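Local coordinates for protein FAD-binding oxidoreductase (Gulosibacter chungangensis, PDB 7PBG) that uses covalently bound FAD to oxidise 4-alkylphenols such as 4-ethylphenol, a dehydrogenation that yields 4-vinylphenol, at residues 3-8 / 98-103; 117-122 / 142-147; 242-247 / 351-356; 246-251 / 313-318; 286-291 / 380-385. All blocks are in the same frame, centred on the assembly; numbering follows the deposited sequence.

Interaction 1: 3-8 / 98-103; sequences FRTLPD and MLTGTV
Gly101 lies over one face of the peptide group that joins Leu6 to Pro7. Its CA stands almost straight above the carbonyl carbon, with Leu6 C to Gly101 CA at 3.5 Å. The carbonyl of Gly101 covers the same face further on. Gly101 O sits over the Pro7 ring, near the rim atom CD, at 3.3 Å from Pro7 CD. The side chain of Leu6 leaves on the opposite face and packs on Ala12 and Phe15 of helix 12-26. The face contact is tight. A CB on Gly101 would fall 2.1 Å from Leu6 C, a clash.

The glycine is the third residue of a type II beta turn, Leu99 to Thr102, and its positive phi of 90° suits that place. Leu99 O closes the turn. It accepts from Thr102 N and also from Thr102 OG1 at 2.8 Å, both on one face of its plane. The turn leads into strand 103-106 of the FAD-binding fold, next to strand 81-84, which carries the FAD-binding residue His82.

Thr5 and Thr100 meet at the side, their side chains crossing at about a right angle. Thr100 CG2 touches Thr5 CB at 3.8 Å. Thr100 CG2 is anti to its backbone N. Thr100 OG1, beside that N, bonds Asp51 O. Thr5 OG1 is held by Lys54 O. Direct hydrogen bonds between the two segments are absent, but one water spans them. It donates a hydrogen bond to Thr100 O at 2.6 Å and accepts one from Asp8 N at 3.1 Å.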
# COMPACT_ATOMS: atom_id res chain seq x y z
N PHE A 3 -43.21 4.00 6.82
CA PHE A 3 -41.75 4.07 6.38
C PHE A 3 -41.66 4.69 4.98
O PHE A 3 -42.48 4.40 4.12
CB PHE A 3 -41.11 2.68 6.40
CG PHE A 3 -41.24 2.02 7.74
CD1 PHE A 3 -40.58 2.54 8.84
CD2 PHE A 3 -42.11 0.95 7.92
CE1 PHE A 3 -40.78 1.99 10.09
CE2 PHE A 3 -42.29 0.40 9.17
CZ PHE A 3 -41.62 0.91 10.26
N ARG A 4 -40.67 5.55 4.75
CA ARG A 4 -40.59 6.38 3.52
C ARG A 4 -40.27 5.46 2.33
O ARG A 4 -40.73 5.73 1.22
CB ARG A 4 -39.55 7.49 3.71
CG ARG A 4 -38.11 7.00 3.74
CD ARG A 4 -37.17 8.09 4.20
NE ARG A 4 -37.19 9.28 3.38
CZ ARG A 4 -36.20 9.67 2.57
NH1 ARG A 4 -35.12 8.92 2.40
NH2 ARG A 4 -36.31 10.79 1.89
N THR A 5 -39.50 4.42 2.58
CA THR A 5 -39.03 3.43 1.59
C THR A 5 -38.82 2.12 2.35
O THR A 5 -38.67 2.17 3.62
CB THR A 5 -37.73 3.86 0.87
OG1 THR A 5 -36.71 4.01 1.85
CG2 THR A 5 -37.84 5.14 0.06
N LEU A 6 -38.85 1.00 1.66
CA LEU A 6 -38.50 -0.30 2.24
C LEU A 6 -37.58 -1.03 1.29
O LEU A 6 -37.72 -0.91 0.08
CB LEU A 6 -39.74 -1.19 2.45
CG LEU A 6 -40.66 -0.81 3.60
CD1 LEU A 6 -41.84 -1.76 3.62
CD2 LEU A 6 -39.93 -0.84 4.92
N PRO A 7 -36.69 -1.87 1.85
CA PRO A 7 -35.85 -2.72 1.03
C PRO A 7 -36.73 -3.79 0.38
O PRO A 7 -37.57 -4.38 1.07
CB PRO A 7 -34.79 -3.26 2.01
CG PRO A 7 -35.36 -3.07 3.40
CD PRO A 7 -36.47 -2.04 3.30
N ASP A 8 -36.52 -4.02 -0.92
CA ASP A 8 -37.09 -5.20 -1.63
C ASP A 8 -36.96 -6.46 -0.76
O ASP A 8 -35.87 -6.71 -0.20
CB ASP A 8 -36.41 -5.40 -2.98
CG ASP A 8 -36.78 -4.34 -3.99
OD1 ASP A 8 -37.71 -3.56 -3.71
OD2 ASP A 8 -36.14 -4.31 -5.06
N MET A 98 -26.83 2.37 -2.13
CA MET A 98 -27.01 1.76 -3.44
C MET A 98 -28.47 1.35 -3.65
O MET A 98 -28.99 1.54 -4.81
CB MET A 98 -26.14 0.51 -3.61
CG MET A 98 -24.68 0.83 -3.82
SD MET A 98 -24.36 1.78 -5.30
CE MET A 98 -24.97 0.72 -6.59
N LEU A 99 -29.09 0.78 -2.63
CA LEU A 99 -30.47 0.23 -2.77
C LEU A 99 -31.50 1.09 -2.05
O LEU A 99 -31.34 1.44 -0.87
CB LEU A 99 -30.52 -1.17 -2.17
CG LEU A 99 -29.77 -2.26 -2.93
CD1 LEU A 99 -29.99 -3.57 -2.19
CD2 LEU A 99 -30.21 -2.35 -4.38
N THR A 100 -32.62 1.35 -2.71
CA THR A 100 -33.76 2.00 -2.04
C THR A 100 -34.13 1.19 -0.78
O THR A 100 -34.19 -0.03 -0.91
CB THR A 100 -34.91 2.12 -3.04
OG1 THR A 100 -34.44 2.92 -4.13
CG2 THR A 100 -36.14 2.70 -2.38
N GLY A 101 -34.38 1.85 0.36
CA GLY A 101 -34.87 1.19 1.58
C GLY A 101 -33.73 0.72 2.47
O GLY A 101 -34.02 0.22 3.57
N THR A 102 -32.47 1.02 2.10
CA THR A 102 -31.31 0.65 2.94
C THR A 102 -31.42 1.44 4.23
O THR A 102 -31.83 2.60 4.17
CB THR A 102 -30.02 0.84 2.17
OG1 THR A 102 -30.08 -0.09 1.08
CG2 THR A 102 -28.77 0.61 3.02
N VAL A 103 -31.09 0.80 5.35
CA VAL A 103 -30.96 1.50 6.65
C VAL A 103 -29.57 2.14 6.67
O VAL A 103 -28.59 1.39 6.48
CB VAL A 103 -31.19 0.53 7.82
CG1 VAL A 103 -30.80 1.14 9.14
CG2 VAL A 103 -32.64 0.04 7.85
O HOH W 1 -34.35 -2.27 -2.17

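Interaction 2: 117-122 / 142-147; sequences INEKLA and SGAKLM
Glu119 makes the one direct hydrogen bond between these segments. Lys145 N donates to Glu119 OE2 at 2.9 Å, nearly straight at 167°. The N-H comes from above the carboxylate plane, 60° out of it. Glu119 CG is anti to the backbone N (chi1 -174°), and the chain stays extended beyond it. The side chains of Glu119 and Lys145 run side by side and point the same way, yet the charges do not pair. The lysine bends, and Lys145 NZ bonds Gly143 O at 3.0 Å.

Bonds within each segment shape the two turns. Asn118 OD1 accepts from Leu121 N in an Asx motif. Ser142 OG accepts from Ala144 N in an ST turn and is also bonded to Val139 O. Lys145 is the centre of an inverse gamma turn.

The packing contacts lie beside the hydrogen bond. Ile117 CG2 meets Ala144 CB at 3.8 Å. Leu146 reaches into the turn with both methyls. Its CD2 packs on Ala122 CB at 3.5 Å, and its CD1 lies 3.7 Å from Asn118 O. An alanine at Leu146 would probably leave a gap beside Ala122 CB and the Asn118 carbonyl, where the two methyls now pack.

Lys120 and Ala122 also face the second subunit, where Lys120 forms a salt bridge with Glu260 of that chain. Within the FAD-binding region, the contact joins the end of strand 114-118 to the exit of helix 132-142. Ile117 and Leu146 pack on that helix at Ala138 and Val139. Backbone bonds tie Ala122 and Met147 to strand 226-237.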
# COMPACT_ATOMS: atom_id res chain seq x y z
N ILE A 117 -2.77 11.48 19.29
CA ILE A 117 -1.85 12.26 18.43
C ILE A 117 -0.45 11.97 18.95
O ILE A 117 -0.02 12.52 19.97
CB ILE A 117 -2.18 13.74 18.45
CG1 ILE A 117 -3.61 14.02 17.98
CG2 ILE A 117 -1.16 14.54 17.65
CD1 ILE A 117 -4.05 15.39 18.38
N ASN A 118 0.21 11.06 18.27
CA ASN A 118 1.54 10.58 18.71
C ASN A 118 2.57 11.42 17.96
O ASN A 118 2.80 11.16 16.74
CB ASN A 118 1.64 9.08 18.46
CG ASN A 118 2.88 8.49 19.09
OD1 ASN A 118 3.98 9.07 19.03
ND2 ASN A 118 2.71 7.33 19.72
N GLU A 119 3.23 12.34 18.65
CA GLU A 119 4.23 13.18 17.95
C GLU A 119 5.49 12.36 17.59
O GLU A 119 5.98 12.51 16.48
CB GLU A 119 4.63 14.35 18.83
CG GLU A 119 5.55 15.31 18.11
CD GLU A 119 5.74 16.62 18.87
OE1 GLU A 119 5.42 16.65 20.11
OE2 GLU A 119 6.15 17.61 18.20
N LYS A 120 6.04 11.57 18.53
CA LYS A 120 7.33 10.87 18.35
C LYS A 120 7.25 9.96 17.11
O LYS A 120 8.25 9.83 16.45
CB LYS A 120 7.64 10.02 19.58
CG LYS A 120 8.98 9.29 19.52
CD LYS A 120 9.39 8.67 20.85
CE LYS A 120 10.77 8.04 20.77
NZ LYS A 120 11.24 7.52 22.07
N LEU A 121 6.12 9.27 16.90
CA LEU A 121 5.96 8.31 15.80
C LEU A 121 5.00 8.89 14.75
O LEU A 121 4.64 8.16 13.82
CB LEU A 121 5.46 6.99 16.38
CG LEU A 121 6.45 6.33 17.34
CD1 LEU A 121 5.94 4.98 17.81
CD2 LEU A 121 7.82 6.20 16.72
N ALA A 122 4.62 10.16 14.86
CA ALA A 122 3.95 10.95 13.81
C ALA A 122 2.72 10.25 13.26
O ALA A 122 2.70 9.89 12.05
CB ALA A 122 4.88 11.24 12.68
N SER A 142 -2.56 20.37 20.41
CA SER A 142 -1.66 19.37 21.07
C SER A 142 -0.22 19.89 21.15
O SER A 142 0.53 19.36 22.01
CB SER A 142 -1.69 18.03 20.38
OG SER A 142 -0.87 18.03 19.21
N GLY A 143 0.15 20.85 20.29
CA GLY A 143 1.54 21.29 20.19
C GLY A 143 2.34 20.36 19.29
O GLY A 143 3.50 20.69 19.02
N ALA A 144 1.80 19.23 18.86
CA ALA A 144 2.60 18.24 18.08
C ALA A 144 3.01 18.85 16.72
O ALA A 144 2.17 19.46 16.03
CB ALA A 144 1.81 16.97 17.92
N LYS A 145 4.28 18.71 16.32
CA LYS A 145 4.81 19.27 15.05
C LYS A 145 4.53 18.29 13.89
O LYS A 145 5.46 17.75 13.27
CB LYS A 145 6.30 19.60 15.18
CG LYS A 145 6.61 20.55 16.34
CD LYS A 145 5.77 21.79 16.37
CE LYS A 145 6.25 22.82 17.38
NZ LYS A 145 5.29 23.00 18.51
N LEU A 146 3.25 18.14 13.61
CA LEU A 146 2.71 17.23 12.58
C LEU A 146 1.72 18.01 11.73
O LEU A 146 1.07 18.93 12.24
CB LEU A 146 1.99 16.07 13.26
CG LEU A 146 2.80 15.17 14.20
CD1 LEU A 146 1.85 14.14 14.74
CD2 LEU A 146 3.97 14.53 13.50
N MET A 147 1.60 17.60 10.48
CA MET A 147 0.68 18.16 9.50
C MET A 147 -0.34 17.09 9.14
O MET A 147 0.01 15.88 9.05
CB MET A 147 1.43 18.53 8.21
CG MET A 147 2.28 19.74 8.34
SD MET A 147 3.32 19.82 6.88
CE MET A 147 2.08 19.81 5.58

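Interaction 3: 242-247 / 351-356; sequences MLSFAI and ETNETL
Ala246 and Glu351 form the tight end of this antiparallel pairing, where edge strand 349-352 joins strand 241-249. Ala246 N donates to Glu351 O at 2.9 Å, and Glu351 N returns a bond to Ala246 O, nearly along the C=O axis. Next come Phe245 and Thr352, a non-hydrogen-bonded pair with CA atoms 4.0 Å apart. Ser244 O receives a CA-H...O contact from Thr352 CA.

Beyond Thr352 the strand ends, and Asn353 carries the pairing on. Its CG lies between the backbone N and the carbonyl carbon (chi1 58°). Asn353 OD1 accepts from Ser244 N at 2.8 Å, while Asn353 N donates to Ser244 O. Leu243 is buried here too. Its CD1 lies 3.6 Å from Glu354 CD, the two side chains crossing at about a right angle.

The outer side, at Glu354 and Thr355, is exposed to solvent. Glu354 forms a salt bridge with Arg328. The turn is braced by Thr352 OG1, which accepts from Thr355 N in an ST motif. Thr355 OG1 donates to the anti lone pair of Glu351 OE1.

A water accepts from Asn353 ND2 at 3.0 Å and donates to Met242 O. The amide of Asn353 is thus gripped at both ends, and a flip would probably set NH2 against Ser244 N.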
# COMPACT_ATOMS: atom_id res chain seq x y z
N MET A 242 7.73 25.92 4.25
CA MET A 242 6.95 25.50 3.08
C MET A 242 6.68 26.75 2.24
O MET A 242 6.39 27.82 2.82
CB MET A 242 5.65 24.85 3.53
CG MET A 242 5.89 23.63 4.33
SD MET A 242 4.44 22.71 4.86
CE MET A 242 4.05 23.63 6.35
N LEU A 243 6.78 26.62 0.94
CA LEU A 243 6.57 27.74 -0.00
C LEU A 243 5.80 27.25 -1.21
O LEU A 243 6.24 26.21 -1.83
CB LEU A 243 7.92 28.32 -0.39
CG LEU A 243 7.88 29.52 -1.32
CD1 LEU A 243 7.36 30.74 -0.61
CD2 LEU A 243 9.27 29.79 -1.86
N SER A 244 4.68 27.89 -1.48
CA SER A 244 3.77 27.52 -2.58
C SER A 244 3.97 28.41 -3.79
O SER A 244 4.51 29.52 -3.71
CB SER A 244 2.34 27.53 -2.16
OG SER A 244 2.11 26.59 -1.17
N PHE A 245 3.52 27.90 -4.92
CA PHE A 245 3.64 28.63 -6.18
C PHE A 245 2.41 28.40 -7.05
O PHE A 245 1.68 27.38 -6.93
CB PHE A 245 4.92 28.21 -6.87
CG PHE A 245 5.05 26.74 -7.12
CD1 PHE A 245 4.53 26.14 -8.26
CD2 PHE A 245 5.74 25.95 -6.23
CE1 PHE A 245 4.73 24.79 -8.47
CE2 PHE A 245 5.93 24.59 -6.44
CZ PHE A 245 5.42 24.02 -7.58
N ALA A 246 2.22 29.36 -7.93
CA ALA A 246 1.19 29.34 -8.99
C ALA A 246 1.93 29.60 -10.28
O ALA A 246 2.82 30.49 -10.33
CB ALA A 246 0.12 30.37 -8.75
N ILE A 247 1.61 28.84 -11.30
CA ILE A 247 2.22 29.03 -12.64
C ILE A 247 1.08 29.18 -13.64
O ILE A 247 0.25 28.29 -13.71
CB ILE A 247 3.17 27.89 -13.04
CG1 ILE A 247 3.94 27.33 -11.84
CG2 ILE A 247 4.09 28.42 -14.12
CD1 ILE A 247 4.90 26.26 -12.19
N GLU A 351 4.64 32.69 -9.82
CA GLU A 351 4.51 33.46 -8.54
C GLU A 351 4.64 32.48 -7.38
O GLU A 351 4.28 31.32 -7.52
CB GLU A 351 3.17 34.19 -8.44
CG GLU A 351 2.83 35.14 -9.57
CD GLU A 351 3.76 36.34 -9.72
OE1 GLU A 351 4.52 36.67 -8.76
OE2 GLU A 351 3.67 36.99 -10.78
N THR A 352 5.03 32.99 -6.22
CA THR A 352 4.96 32.22 -4.97
C THR A 352 4.02 32.97 -4.04
O THR A 352 3.65 34.08 -4.36
CB THR A 352 6.35 32.08 -4.33
OG1 THR A 352 6.70 33.35 -3.79
CG2 THR A 352 7.44 31.63 -5.28
N ASN A 353 3.69 32.37 -2.92
CA ASN A 353 2.81 33.03 -1.93
C ASN A 353 3.56 34.18 -1.29
O ASN A 353 2.88 34.98 -0.57
CB ASN A 353 2.24 32.06 -0.91
CG ASN A 353 3.28 31.31 -0.13
OD1 ASN A 353 3.98 30.48 -0.70
ND2 ASN A 353 3.39 31.61 1.16
N GLU A 354 4.88 34.29 -1.48
CA GLU A 354 5.61 35.50 -1.03
C GLU A 354 5.48 36.63 -2.06
O GLU A 354 5.37 37.76 -1.64
CB GLU A 354 7.07 35.22 -0.72
CG GLU A 354 7.26 34.31 0.45
CD GLU A 354 8.69 33.83 0.68
OE1 GLU A 354 9.49 33.82 -0.25
OE2 GLU A 354 8.94 33.34 1.77
N THR A 355 5.57 36.37 -3.36
CA THR A 355 5.47 37.42 -4.41
C THR A 355 4.00 37.77 -4.69
O THR A 355 3.74 38.86 -5.16
CB THR A 355 6.21 37.02 -5.68
OG1 THR A 355 5.48 35.96 -6.32
CG2 THR A 355 7.64 36.62 -5.41
N LEU A 356 3.08 36.88 -4.38
CA LEU A 356 1.64 37.10 -4.55
C LEU A 356 1.00 36.75 -3.22
O LEU A 356 0.25 35.77 -3.09
CB LEU A 356 1.11 36.21 -5.67
CG LEU A 356 -0.35 36.45 -6.03
CD1 LEU A 356 -0.50 37.75 -6.80
CD2 LEU A 356 -0.87 35.28 -6.83
O HOH W 2 5.52 30.32 2.85

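Interaction 4: 246-251 / 313-318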
# COMPACT_ATOMS: atom_id res chain seq x y z
N ALA A 246 2.22 29.36 -7.93
CA ALA A 246 1.19 29.34 -8.99
C ALA A 246 1.93 29.60 -10.28
O ALA A 246 2.82 30.49 -10.33
CB ALA A 246 0.12 30.37 -8.75
N ILE A 247 1.61 28.84 -11.30
CA ILE A 247 2.22 29.03 -12.64
C ILE A 247 1.08 29.18 -13.64
O ILE A 247 0.25 28.29 -13.71
CB ILE A 247 3.17 27.89 -13.04
CG1 ILE A 247 3.94 27.33 -11.84
CG2 ILE A 247 4.09 28.42 -14.12
CD1 ILE A 247 4.90 26.26 -12.19
N TYR A 248 1.04 30.32 -14.29
CA TYR A 248 -0.08 30.67 -15.19
C TYR A 248 0.35 30.48 -16.64
O TYR A 248 1.39 31.03 -17.05
CB TYR A 248 -0.51 32.11 -14.96
CG TYR A 248 -0.77 32.40 -13.51
CD1 TYR A 248 -1.88 31.89 -12.87
CD2 TYR A 248 0.09 33.20 -12.79
CE1 TYR A 248 -2.14 32.16 -11.54
CE2 TYR A 248 -0.15 33.49 -11.47
CZ TYR A 248 -1.28 32.99 -10.84
OH TYR A 248 -1.50 33.30 -9.54
N PHE A 249 -0.48 29.82 -17.42
CA PHE A 249 -0.19 29.57 -18.85
C PHE A 249 -1.27 30.27 -19.66
O PHE A 249 -2.48 30.15 -19.34
CB PHE A 249 -0.10 28.07 -19.08
CG PHE A 249 1.00 27.45 -18.26
CD1 PHE A 249 2.29 27.44 -18.72
CD2 PHE A 249 0.74 27.00 -16.97
CE1 PHE A 249 3.31 26.92 -17.94
CE2 PHE A 249 1.75 26.44 -16.20
CZ PHE A 249 3.04 26.42 -16.68
N GLU A 250 -0.85 30.99 -20.69
CA GLU A 250 -1.71 31.94 -21.42
C GLU A 250 -2.61 31.21 -22.43
O GLU A 250 -3.47 31.87 -23.02
CB GLU A 250 -0.82 33.01 -22.06
CG GLU A 250 -0.08 32.53 -23.28
CD GLU A 250 0.70 33.61 -24.02
OE1 GLU A 250 0.79 34.72 -23.50
OE2 GLU A 250 1.26 33.29 -25.08
N ASN A 251 -2.30 29.95 -22.78
CA ASN A 251 -2.99 29.30 -23.91
C ASN A 251 -3.69 28.03 -23.43
O ASN A 251 -3.05 27.22 -22.74
CB ASN A 251 -2.00 29.02 -25.04
CG ASN A 251 -2.65 28.88 -26.39
OD1 ASN A 251 -3.65 28.16 -26.58
ND2 ASN A 251 -2.10 29.61 -27.35
N LEU A 313 -9.20 38.00 -13.67
CA LEU A 313 -8.61 37.32 -12.48
C LEU A 313 -7.10 37.42 -12.52
O LEU A 313 -6.48 37.28 -11.47
CB LEU A 313 -9.06 35.87 -12.47
CG LEU A 313 -10.56 35.64 -12.35
CD1 LEU A 313 -10.87 34.17 -12.43
CD2 LEU A 313 -11.04 36.19 -11.00
N GLY A 314 -6.52 37.67 -13.70
CA GLY A 314 -5.05 37.77 -13.81
C GLY A 314 -4.40 36.41 -13.60
O GLY A 314 -3.35 36.36 -12.96
N ILE A 315 -4.97 35.35 -14.18
CA ILE A 315 -4.42 33.98 -14.06
C ILE A 315 -4.05 33.44 -15.46
O ILE A 315 -3.40 34.18 -16.23
CB ILE A 315 -5.38 33.13 -13.19
CG1 ILE A 315 -6.80 33.03 -13.75
CG2 ILE A 315 -5.45 33.72 -11.78
CD1 ILE A 315 -7.70 32.18 -12.89
N GLY A 316 -4.38 32.20 -15.77
CA GLY A 316 -4.08 31.62 -17.10
C GLY A 316 -5.23 30.75 -17.51
O GLY A 316 -6.05 30.42 -16.66
N HIS A 317 -5.25 30.28 -18.76
CA HIS A 317 -6.20 29.23 -19.17
C HIS A 317 -5.92 27.93 -18.40
O HIS A 317 -6.88 27.14 -18.23
CB HIS A 317 -6.10 29.03 -20.67
CG HIS A 317 -6.85 30.07 -21.42
ND1 HIS A 317 -8.23 30.07 -21.48
CD2 HIS A 317 -6.45 31.18 -22.08
CE1 HIS A 317 -8.64 31.13 -22.16
NE2 HIS A 317 -7.57 31.82 -22.55
N TRP A 318 -4.66 27.68 -18.03
CA TRP A 318 -4.18 26.59 -17.16
C TRP A 318 -3.39 27.25 -16.05
O TRP A 318 -2.62 28.20 -16.33
CB TRP A 318 -3.34 25.55 -17.92
CG TRP A 318 -4.17 24.82 -18.93
CD1 TRP A 318 -4.17 24.99 -20.28
CD2 TRP A 318 -5.16 23.81 -18.64
NE1 TRP A 318 -5.11 24.17 -20.84
CE2 TRP A 318 -5.72 23.43 -19.88
CE3 TRP A 318 -5.59 23.19 -17.47
CZ2 TRP A 318 -6.70 22.43 -19.97
CZ3 TRP A 318 -6.57 22.22 -17.54
CH2 TRP A 318 -7.10 21.85 -18.78
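Phe249 faces both His317 and Trp318, a classic beta bulge where strand 318-326 begins to pair with strand 241-249 in the antiparallel sheet. Phe249 N donates to Trp318 O at 2.9 Å. The bond from His317 N back to Phe249 O is weak, bent to 121°. Trp318 O also lies at the edge of the Phe249 ring, near its plane.

The rings of the bulge both meet carbonyls edge-on. Trp318 CD1 points at Asn251 O, 3.5 Å away and in the indole plane, while Trp318 NE1 bonds Glu252 O. His317 CD2 comes 3.2 Å from Glu250 O, near the imidazole plane, and His317 NE2 is held by Gln307.

Tyr248 and Ile315 cross obliquely. Tyr248 CE1 touches Ile315 CG2 at 3.7 Å, and Tyr248 CD1 lies 3.5 Å from Ile315 CA. Gly314 O stands over one face of the tyrosine ring. An alanine at Tyr248 would probably open a gap beside Ile315, whose CG2 would lose the ring it packs on. Ala364 of helix 363-375 touches both side chains.

Gly316 passes close to the strand: its CA is 3.1 Å from Phe249 O, and a CB there would clash at 2.4 Å from that oxygen.

Interaction 5: 286-291 / 380-385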
# COMPACT_ATOMS: atom_id res chain seq x y z
N ALA A 286 -14.55 29.55 -10.69
CA ALA A 286 -15.73 29.10 -9.92
C ALA A 286 -15.47 29.11 -8.40
O ALA A 286 -16.44 29.12 -7.64
CB ALA A 286 -16.15 27.76 -10.44
N CYS A 287 -14.20 29.20 -7.97
CA CYS A 287 -13.84 29.31 -6.55
C CYS A 287 -13.91 30.73 -6.02
O CYS A 287 -13.91 30.89 -4.78
CB CYS A 287 -12.48 28.69 -6.29
SG CYS A 287 -12.50 26.90 -6.58
N VAL A 288 -13.94 31.74 -6.89
CA VAL A 288 -13.83 33.17 -6.48
C VAL A 288 -14.86 34.03 -7.19
O VAL A 288 -14.83 35.24 -6.99
CB VAL A 288 -12.45 33.75 -6.78
CG1 VAL A 288 -11.40 33.14 -5.87
CG2 VAL A 288 -12.11 33.64 -8.25
N SER A 289 -15.79 33.42 -7.90
CA SER A 289 -16.79 34.19 -8.66
C SER A 289 -17.95 33.30 -9.06
O SER A 289 -17.80 32.08 -9.04
CB SER A 289 -16.16 34.83 -9.84
OG SER A 289 -15.82 33.84 -10.83
N LYS A 290 -19.01 33.93 -9.56
CA LYS A 290 -20.21 33.24 -10.10
C LYS A 290 -20.22 33.38 -11.63
O LYS A 290 -19.59 34.29 -12.18
CB LYS A 290 -21.48 33.88 -9.54
CG LYS A 290 -21.65 33.72 -8.05
CD LYS A 290 -23.03 34.15 -7.57
CE LYS A 290 -23.25 33.78 -6.12
NZ LYS A 290 -22.19 34.35 -5.26
N ARG A 291 -20.87 32.44 -12.28
CA ARG A 291 -20.86 32.32 -13.74
C ARG A 291 -21.27 33.62 -14.41
O ARG A 291 -20.66 34.00 -15.40
CB ARG A 291 -21.89 31.27 -14.15
CG ARG A 291 -21.67 30.73 -15.55
CD ARG A 291 -22.71 29.70 -15.87
NE ARG A 291 -22.40 28.91 -17.08
CZ ARG A 291 -22.78 29.17 -18.31
NH1 ARG A 291 -23.52 30.24 -18.59
NH2 ARG A 291 -22.42 28.35 -19.29
N ASN A 380 -9.58 23.94 4.54
CA ASN A 380 -10.50 25.07 4.31
C ASN A 380 -11.72 24.55 3.55
O ASN A 380 -11.80 23.36 3.29
CB ASN A 380 -9.81 26.27 3.64
CG ASN A 380 -9.25 25.95 2.27
OD1 ASN A 380 -9.97 25.47 1.39
ND2 ASN A 380 -7.96 26.20 2.08
N ARG A 381 -12.64 25.42 3.21
CA ARG A 381 -13.75 25.03 2.30
C ARG A 381 -13.85 26.04 1.16
O ARG A 381 -14.93 26.28 0.62
CB ARG A 381 -15.04 24.91 3.08
CG ARG A 381 -15.43 26.15 3.84
CD ARG A 381 -16.67 25.84 4.64
NE ARG A 381 -16.43 24.83 5.65
CZ ARG A 381 -17.36 24.33 6.48
NH1 ARG A 381 -18.63 24.68 6.37
NH2 ARG A 381 -17.02 23.43 7.38
N HIS A 382 -12.72 26.61 0.79
CA HIS A 382 -12.66 27.59 -0.31
C HIS A 382 -13.37 27.05 -1.55
O HIS A 382 -14.17 27.82 -2.10
CB HIS A 382 -11.20 27.98 -0.57
CG HIS A 382 -11.09 29.18 -1.44
ND1 HIS A 382 -10.75 29.08 -2.79
CD2 HIS A 382 -11.31 30.48 -1.17
CE1 HIS A 382 -10.74 30.31 -3.31
NE2 HIS A 382 -11.11 31.18 -2.33
N SER A 383 -13.14 25.79 -1.96
CA SER A 383 -13.73 25.17 -3.18
C SER A 383 -15.24 24.95 -3.05
O SER A 383 -15.84 24.67 -4.09
CB SER A 383 -13.06 23.86 -3.57
OG SER A 383 -11.66 24.04 -3.56
N ALA A 384 -15.84 25.13 -1.87
CA ALA A 384 -17.31 25.08 -1.66
C ALA A 384 -17.99 26.23 -2.43
O ALA A 384 -19.15 26.11 -2.82
CB ALA A 384 -17.65 25.12 -0.18
N ALA A 385 -17.27 27.28 -2.79
CA ALA A 385 -17.80 28.36 -3.64
C ALA A 385 -18.30 27.85 -5.00
O ALA A 385 -19.18 28.49 -5.61
CB ALA A 385 -16.69 29.37 -3.80
O HOH W 3 -19.35 30.82 -7.02
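Cys287 is the centre of the first shell, touched by His382, Ser383 and Ala385. Its carbonyl meets two of them. Ala385 CB lies 3.3 Å from Cys287 O, and His382 CE1 lies 3.5 Å from the same oxygen. The imidazole also touches the side chain, with His382 CE1 to Cys287 CB at 3.8 Å. Val288 CG1 comes at the edge of the ring, 3.9 Å from His382 CE1. Cys287 SG, anti to its carbonyl carbon, reaches Ser383 CA at 4.0 Å.

Residues 382-385 form a 3-10 segment, and it packs here on residues 286-288 of helix 281-288. Ala385 N bonds His382 O within it. Its start is set by an Asx turn, in which His382 N donates to Asn380 OD1 from above the carbonyl plane. Asn380 ND2 is bonded in turn to Glu373 and Ala370 of helix 363-375.

The same helix positions the imidazole. His382 CG is anti to its backbone N (chi1 -167°), and His382 NE2 bonds Glu366 OE2. Leu367 packs on Cys287 and Val288.

Ser383 links the contact to the cofactor site. Its OG bonds Glu152, a residue that binds FAD, and its side chain is about 4 Å from the FAD. At the far end of the contact a water lies between Ser289 O and Ala385 O, 2.8 Å from the first and 2.7 Å from the second.

Overall arrangement
Interactions 3 and 4 share Ala246 and Ile247 and use the two sides of strand 241-249. They meet where Leu356 CD2 packs on Tyr248 OH at 3.4 Å. Interaction 4 touches interaction 5 through Leu313 CD2 and Val288 CG2, 3.9 Å apart. Interaction 5 borders the FAD site through Ser383. Interaction 2 reaches interaction 3 through Met147 SD and Met242 SD at 3.7 Å, which joins the FAD-binding region to the large antiparallel sheet. Interaction 1 stands apart, its centre about 50 Å from that of interaction 3, but Gly101 is about 10 Å from the side chain of His82, which binds FAD.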